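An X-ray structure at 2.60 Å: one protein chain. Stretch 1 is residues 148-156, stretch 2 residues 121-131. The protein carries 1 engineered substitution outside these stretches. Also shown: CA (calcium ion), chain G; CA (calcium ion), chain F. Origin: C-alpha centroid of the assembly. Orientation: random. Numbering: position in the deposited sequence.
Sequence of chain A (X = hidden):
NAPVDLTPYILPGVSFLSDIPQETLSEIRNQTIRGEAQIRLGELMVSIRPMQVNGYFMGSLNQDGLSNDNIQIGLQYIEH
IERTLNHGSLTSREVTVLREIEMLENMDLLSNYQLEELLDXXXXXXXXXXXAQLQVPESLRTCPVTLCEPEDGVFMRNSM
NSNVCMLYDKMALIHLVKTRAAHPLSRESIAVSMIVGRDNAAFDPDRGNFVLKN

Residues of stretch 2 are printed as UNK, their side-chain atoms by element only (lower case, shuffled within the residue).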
ATOM      1  N   CYS A 148       8.093 -29.807 -17.416  1.00 18.47           N
ATOM      2  CA  CYS A 148       9.172 -30.664 -17.909  1.00 17.85           C
ATOM      3  C   CYS A 148      10.025 -31.102 -16.750  1.00 13.23           C
ATOM      4  O   CYS A 148       9.992 -30.504 -15.704  1.00 10.74           O
ATOM      5  CB  CYS A 148      10.068 -29.897 -18.880  1.00 20.55           C
ATOM      6  SG  CYS A 148       9.285 -29.486 -20.423  1.00 36.52           S
ATOM      7  N   GLU A 149      10.804 -32.148 -16.949  1.00 16.33           N
ATOM      8  CA  GLU A 149      11.833 -32.499 -15.979  1.00 14.95           C
ATOM      9  C   GLU A 149      12.990 -31.534 -16.188  1.00 12.78           C
ATOM     10  O   GLU A 149      13.534 -31.473 -17.283  1.00 13.55           O
ATOM     11  CB  GLU A 149      12.302 -33.948 -16.142  1.00 15.66           C
ATOM     12  CG  GLU A 149      13.267 -34.378 -15.041  1.00 15.68           C
ATOM     13  CD  GLU A 149      13.915 -35.698 -15.313  1.00 19.98           C
ATOM     14  OE1 GLU A 149      13.151 -36.654 -15.500  1.00 21.82           O
ATOM     15  OE2 GLU A 149      15.176 -35.788 -15.335  1.00 47.45           O
ATOM     16  N   PRO A 150      13.362 -30.776 -15.146  1.00 12.39           N
ATOM     17  CA  PRO A 150      14.499 -29.857 -15.294  1.00 13.58           C
ATOM     18  C   PRO A 150      15.820 -30.598 -15.203  1.00 14.06           C
ATOM     19  O   PRO A 150      15.877 -31.666 -14.604  1.00 14.45           O
ATOM     20  CB  PRO A 150      14.335 -28.913 -14.098  1.00 12.20           C
ATOM     21  CG  PRO A 150      13.682 -29.759 -13.069  1.00 11.88           C
ATOM     22  CD  PRO A 150      12.775 -30.707 -13.791  1.00 11.14           C
ATOM     23  N   GLU A 151      16.866 -30.038 -15.805  1.00 15.99           N
ATOM     24  CA  GLU A 151      18.229 -30.549 -15.635  1.00 17.34           C
ATOM     25  C   GLU A 151      18.814 -30.117 -14.307  1.00 17.68           C
ATOM     26  O   GLU A 151      19.312 -30.945 -13.515  1.00 19.55           O
ATOM     27  CB  GLU A 151      19.091 -30.115 -16.798  1.00 21.04           C
ATOM     28  CG  GLU A 151      18.620 -30.576 -18.203  1.00 22.33           C
ATOM     29  CD  GLU A 151      17.804 -31.884 -18.297  1.00 26.96           C
ATOM     30  OE1 GLU A 151      16.579 -31.776 -18.602  1.00 20.91           O
ATOM     31  OE2 GLU A 151      18.354 -33.030 -18.079  1.00 26.93           O
ATOM     32  N   ASP A 152      18.734 -28.817 -14.056  1.00 26.98           N
ATOM     33  CA  ASP A 152      19.021 -28.241 -12.736  1.00 21.78           C
ATOM     34  C   ASP A 152      17.726 -27.958 -12.015  1.00 15.42           C
ATOM     35  O   ASP A 152      16.927 -27.140 -12.469  1.00 20.03           O
ATOM     36  CB  ASP A 152      19.847 -26.964 -12.889  1.00 29.27           C
ATOM     37  CG  ASP A 152      21.164 -27.234 -13.574  1.00 30.14           C
ATOM     38  OD1 ASP A 152      21.913 -28.095 -13.054  1.00 38.95           O
ATOM     39  OD2 ASP A 152      21.449 -26.608 -14.616  1.00 35.92           O
ATOM     40  N   GLY A 153      17.526 -28.641 -10.894  1.00 13.18           N
ATOM     41  CA  GLY A 153      16.281 -28.547 -10.156  1.00 11.35           C
ATOM     42  C   GLY A 153      16.490 -27.933  -8.789  1.00 13.08           C
ATOM     43  O   GLY A 153      17.597 -27.973  -8.259  1.00 19.95           O
ATOM     44  N   VAL A 154      15.419 -27.366  -8.227  1.00 12.60           N
ATOM     45  CA  VAL A 154      15.439 -26.775  -6.887  1.00 13.63           C
ATOM     46  C   VAL A 154      14.165 -27.150  -6.124  1.00 15.26           C
ATOM     47  O   VAL A 154      13.046 -27.107  -6.702  1.00 12.46           O
ATOM     48  CB  VAL A 154      15.498 -25.241  -6.939  1.00 16.92           C
ATOM     49  CG1 VAL A 154      15.612 -24.656  -5.536  1.00 25.85           C
ATOM     50  CG2 VAL A 154      16.652 -24.740  -7.802  1.00 17.60           C
ATOM     51  N   PHE A 155      14.327 -27.513  -4.840  1.00 13.13           N
ATOM     52  CA  PHE A 155      13.180 -27.877  -4.007  1.00 15.46           C
ATOM     53  C   PHE A 155      12.575 -26.612  -3.409  1.00 16.97           C
ATOM     54  O   PHE A 155      13.302 -25.817  -2.810  1.00 17.02           O
ATOM     55  CB  PHE A 155      13.574 -28.822  -2.847  1.00 17.89           C
ATOM     56  CG  PHE A 155      13.682 -30.283  -3.224  1.00 19.99           C
ATOM     57  CD1 PHE A 155      12.767 -30.897  -4.066  1.00 16.80           C
ATOM     58  CD2 PHE A 155      14.704 -31.057  -2.699  1.00 30.44           C
ATOM     59  CE1 PHE A 155      12.882 -32.254  -4.377  1.00 16.55           C
ATOM     60  CE2 PHE A 155      14.824 -32.400  -3.024  1.00 25.96           C
ATOM     61  CZ  PHE A 155      13.911 -32.999  -3.861  1.00 16.22           C
ATOM     62  N   MET A 156      11.258 -26.431  -3.556  1.00 15.44           N
ATOM     63  CA  MET A 156      10.585 -25.307  -2.872  1.00 15.13           C
ATOM     64  C   MET A 156       9.353 -25.781  -2.121  1.00 12.52           C
ATOM     65  O   MET A 156       8.552 -26.569  -2.647  1.00 12.72           O
ATOM     66  CB  MET A 156      10.176 -24.197  -3.854  1.00 14.91           C
ATOM     67  CG  MET A 156       9.575 -22.971  -3.179  1.00 16.58           C
ATOM     68  SD  MET A 156       9.062 -21.704  -4.343  1.00 15.69           S
ATOM     69  CE  MET A 156      10.501 -20.707  -4.365  1.00 19.40           C
ATOM     70  N   UNK A 121      20.585 -18.177  -2.420  1.00 26.05           N
ATOM     71  CA  UNK A 121      20.084 -19.433  -1.857  1.00 25.91           C
ATOM     72  C   UNK A 121      19.582 -20.382  -2.936  1.00 24.84           C
ATOM     73  O   UNK A 121      19.837 -21.603  -2.853  1.00 29.28           O
ATOM     74  n   UNK A 121      17.016 -21.475   3.127  1.00 44.22           N
ATOM     75  c   UNK A 121      19.027 -19.242  -0.791  1.00 25.41           C
ATOM     76  c   UNK A 121      18.139 -20.340   1.280  1.00 32.37           C
ATOM     77  c   UNK A 121      18.667 -20.553  -0.114  1.00 28.01           C
ATOM     78  c   UNK A 121      17.951 -21.678   1.975  1.00 37.40           C
ATOM     79  N   UNK A 122      18.891 -19.858  -3.948  1.00 23.33           N
ATOM     80  CA  UNK A 122      18.495 -20.744  -5.065  1.00 24.03           C
ATOM     81  C   UNK A 122      19.759 -21.409  -5.637  1.00 27.05           C
ATOM     82  O   UNK A 122      19.873 -22.670  -5.696  1.00 29.09           O
ATOM     83  c   UNK A 122      15.472 -18.759  -6.452  1.00 24.67           C
ATOM     84  c   UNK A 122      17.695 -19.993  -6.150  1.00 22.37           C
ATOM     85  c   UNK A 122      17.639 -20.792  -7.451  1.00 24.05           C
ATOM     86  c   UNK A 122      16.281 -19.726  -5.619  1.00 22.25           C
ATOM     87  N   UNK A 123      20.702 -20.543  -6.012  1.00 27.34           N
ATOM     88  CA  UNK A 123      21.972 -21.008  -6.548  1.00 30.92           C
ATOM     89  C   UNK A 123      22.620 -22.112  -5.681  1.00 31.42           C
ATOM     90  O   UNK A 123      23.063 -23.138  -6.195  1.00 31.53           O
ATOM     91  c   UNK A 123      22.930 -19.828  -6.726  1.00 35.55           C
ATOM     92  c   UNK A 123      23.549 -20.376  -9.087  1.00 51.66           C
ATOM     93  o   UNK A 123      24.102 -21.326  -9.679  1.00 67.65           O
ATOM     94  c   UNK A 123      24.053 -20.064  -7.705  1.00 47.94           C
ATOM     95  o   UNK A 123      22.605 -19.691  -9.579  1.00 42.81           O
ATOM     96  N   UNK A 124      22.657 -21.909  -4.372  1.00 29.89           N
ATOM     97  CA  UNK A 124      23.215 -22.938  -3.491  1.00 31.33           C
ATOM     98  C   UNK A 124      22.364 -24.198  -3.520  1.00 28.91           C
ATOM     99  O   UNK A 124      22.921 -25.298  -3.587  1.00 33.99           O
ATOM    100  c   UNK A 124      24.534 -21.382  -1.980  1.00 40.59           C
ATOM    101  c   UNK A 124      23.409 -22.428  -2.033  1.00 38.57           C
ATOM    102  c   UNK A 124      23.707 -23.575  -1.060  1.00 40.41           C
ATOM    103  N   UNK A 125      21.032 -24.067  -3.468  1.00 25.71           N
ATOM    104  CA  UNK A 125      20.187 -25.255  -3.286  1.00 22.07           C
ATOM    105  C   UNK A 125      19.956 -26.065  -4.562  1.00 19.17           C
ATOM    106  O   UNK A 125      19.566 -27.242  -4.488  1.00 18.21           O
ATOM    107  s   UNK A 125      18.946 -24.402  -0.900  1.00 25.75           S
ATOM    108  c   UNK A 125      18.850 -24.877  -2.648  1.00 22.59           C
ATOM    109  N   UNK A 126      20.194 -25.456  -5.726  1.00 17.92           N
ATOM    110  CA  UNK A 126      20.006 -26.156  -7.006  1.00 16.22           C
ATOM    111  C   UNK A 126      20.878 -27.380  -7.167  1.00 17.25           C
ATOM    112  O   UNK A 126      22.059 -27.340  -6.793  1.00 19.82           O
ATOM    113  c   UNK A 126      20.251 -25.210  -8.166  1.00 16.52           C
ATOM    114  N   UNK A 127      20.304 -28.464  -7.715  1.00 15.87           N
ATOM    115  CA  UNK A 127      21.060 -29.722  -7.942  1.00 17.13           C
ATOM    116  C   UNK A 127      20.802 -30.312  -9.343  1.00 15.96           C
ATOM    117  O   UNK A 127      19.730 -30.101  -9.944  1.00 14.18           O
ATOM    118  c   UNK A 127      17.552 -32.712  -7.531  1.00 18.93           C
ATOM    119  c   UNK A 127      17.025 -30.902  -6.043  1.00 17.54           C
ATOM    120  c   UNK A 127      18.357 -30.496  -6.066  1.00 18.26           C
ATOM    121  c   UNK A 127      16.622 -32.014  -6.778  1.00 17.65           C
ATOM    122  c   UNK A 127      20.745 -30.746  -6.847  1.00 18.26           C
ATOM    123  c   UNK A 127      18.886 -32.301  -7.544  1.00 18.51           C
ATOM    124  c   UNK A 127      19.304 -31.189  -6.819  1.00 17.91           C
ATOM    125  N   UNK A 128      21.795 -31.046  -9.844  1.00 17.59           N
ATOM    126  CA  UNK A 128      21.688 -31.851 -11.064  1.00 17.30           C
ATOM    127  C   UNK A 128      20.667 -32.975 -10.816  1.00 16.46           C
ATOM    128  O   UNK A 128      20.933 -33.911 -10.037  1.00 18.05           O
ATOM    129  o   UNK A 128      22.269 -34.082 -12.935  1.00 19.33           O
ATOM    130  c   UNK A 128      23.152 -33.284 -12.630  1.00 20.47           C
ATOM    131  c   UNK A 128      23.095 -32.409 -11.381  1.00 20.07           C
ATOM    132  n   UNK A 128      24.226 -33.141 -13.349  1.00 22.76           N
ATOM    133  N   UNK A 129      19.520 -32.880 -11.488  1.00 14.85           N
ATOM    134  CA  UNK A 129      18.446 -33.847 -11.238  1.00 14.77           C
ATOM    135  C   UNK A 129      18.891 -35.270 -11.546  1.00 16.55           C
ATOM    136  O   UNK A 129      18.731 -36.179 -10.689  1.00 18.12           O
ATOM    137  c   UNK A 129      16.027 -34.487 -11.675  1.00 14.49           C
ATOM    138  c   UNK A 129      17.155 -33.500 -12.003  1.00 13.66           C
ATOM    139  c   UNK A 129      16.744 -32.065 -11.669  1.00 12.48           C
ATOM    140  N   UNK A 130      19.458 -35.480 -12.733  1.00 16.98           N
ATOM    141  CA  UNK A 130      19.784 -36.847 -13.148  1.00 18.92           C
ATOM    142  C   UNK A 130      20.889 -37.446 -12.268  1.00 21.19           C
ATOM    143  O   UNK A 130      20.791 -38.605 -11.901  1.00 23.23           O
ATOM    144  c   UNK A 130      20.900 -36.320 -15.445  1.00 19.93           C
ATOM    145  o   UNK A 130      19.329 -35.933 -17.273  1.00 19.62           O
ATOM    146  c   UNK A 130      19.873 -37.080 -14.672  1.00 19.42           C
ATOM    147  c   UNK A 130      20.516 -35.997 -16.894  1.00 20.31           C
ATOM    148  o   UNK A 130      21.448 -35.778 -17.698  1.00 22.10           O
ATOM    149  N   UNK A 131      21.871 -36.658 -11.857  1.00 21.95           N
ATOM    150  CA  UNK A 131      22.804 -37.126 -10.808  1.00 26.64           C
ATOM    151  C   UNK A 131      22.154 -37.398  -9.435  1.00 28.10           C
ATOM    152  O   UNK A 131      22.752 -38.138  -8.646  1.00 33.08           O
ATOM    153  n   UNK A 131      25.903 -35.387 -12.116  1.00 48.43           N
ATOM    154  n   UNK A 131      26.397 -37.076 -13.341  1.00 42.29           N
ATOM    155  c   UNK A 131      25.376 -37.469 -12.510  1.00 40.40           C
ATOM    156  c   UNK A 131      24.030 -36.223 -10.650  1.00 28.94           C
ATOM    157  c   UNK A 131      26.697 -35.815 -13.083  1.00 45.83           C
ATOM    158  c   UNK A 131      25.061 -36.404 -11.728  1.00 37.38           C
TER
HETATM  159 CA    CA G 305      17.514 -35.284 -18.776  0.50  8.43          CA
HETATM  160 CA    CA F 304      21.846 -34.773 -19.563  1.00 17.82          CA
HETATM  161  O   HOH W   1      16.907 -28.149  -3.805  1.00  7.39           O
HETATM  162  O   HOH W   2      20.023 -33.284 -14.986  1.00 13.78           O
HETATM  163  O   HOH W   3      21.291 -32.595 -18.220  1.00 12.14           O
HETATM  164  O   HOH W   4      23.731 -34.783 -18.182  1.00 20.76           O

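Position 121 carries four carbons in a row ending in nitrogen, and reaches nothing on stretch 1: Lys 121, its amino group bonded elsewhere in the structure. Position 122 has four carbons, forked at the first, with one arm two carbons long; this is Ile 122, whose CG2 lies 4.1 Å from Val 154 CG2, an apolar fit for a buried helical site. At position 123 three carbons end in two oxygens, out of contact with stretch 1: Glu 123, a charged residue at an exposed site. Position 124, one carbon carrying two more, is Val 124.

Position 125 shows one carbon and one sulfur, the carbon facing a methyl of Val 154. It is Cys 125, small enough for this buried spot, with CB 4.3 Å from Val 154 CG1. Position 126 has a single carbon, hence Ala 126, where the chain leaves helical geometry; its CB packs 3.6 Å from Val 154 CG2.

Position 127 bears one carbon and a six-carbon ring with no oxygen, so it is Phe 127. Gly 153 C lies over one face of this ring, while the Phe 155 ring meets it obliquely, CE2 of Phe 155 being 4.0 Å from CE2 of Phe 127.

Position 128 has two carbons, the second carrying oxygen and nitrogen: Asn 128, a classic N-cap. Its OD1 accepts from the backbone N of position 131 at 2.8 Å. Position 129, one carbon carrying two, points toward stretch 1 and is Val 129. Its CG2 is 4.1 Å from Pro 150 CG, and an ideal CB on Gly 153 would clash with that methyl, at 2.9 Å.

Position 130 has three carbons, the third bearing two oxygens that both bind calcium: Glu 130. Its OE1 and Glu 151 OE2 bind the chain G ion at 2.4 and 2.5 Å, so two like charges can sit close together; Glu 130 OE2 binds the chain F ion at 2.2 Å. Position 131, one carbon and a five-membered ring with two nitrogens, is His 131.

The contact is a short antiparallel pairing. Phe 127 N to Gly 153 O, Gly 153 N to Phe 127 O and Val 129 N to Glu 151 O are nearly straight hydrogen bonds, each 2.8 Å. Apolar packing around Val 154 ties the strand to the helix, and shared calcium joins the acidic side chains.

Stretch 2 (121-131) KIEVCAFNVEH
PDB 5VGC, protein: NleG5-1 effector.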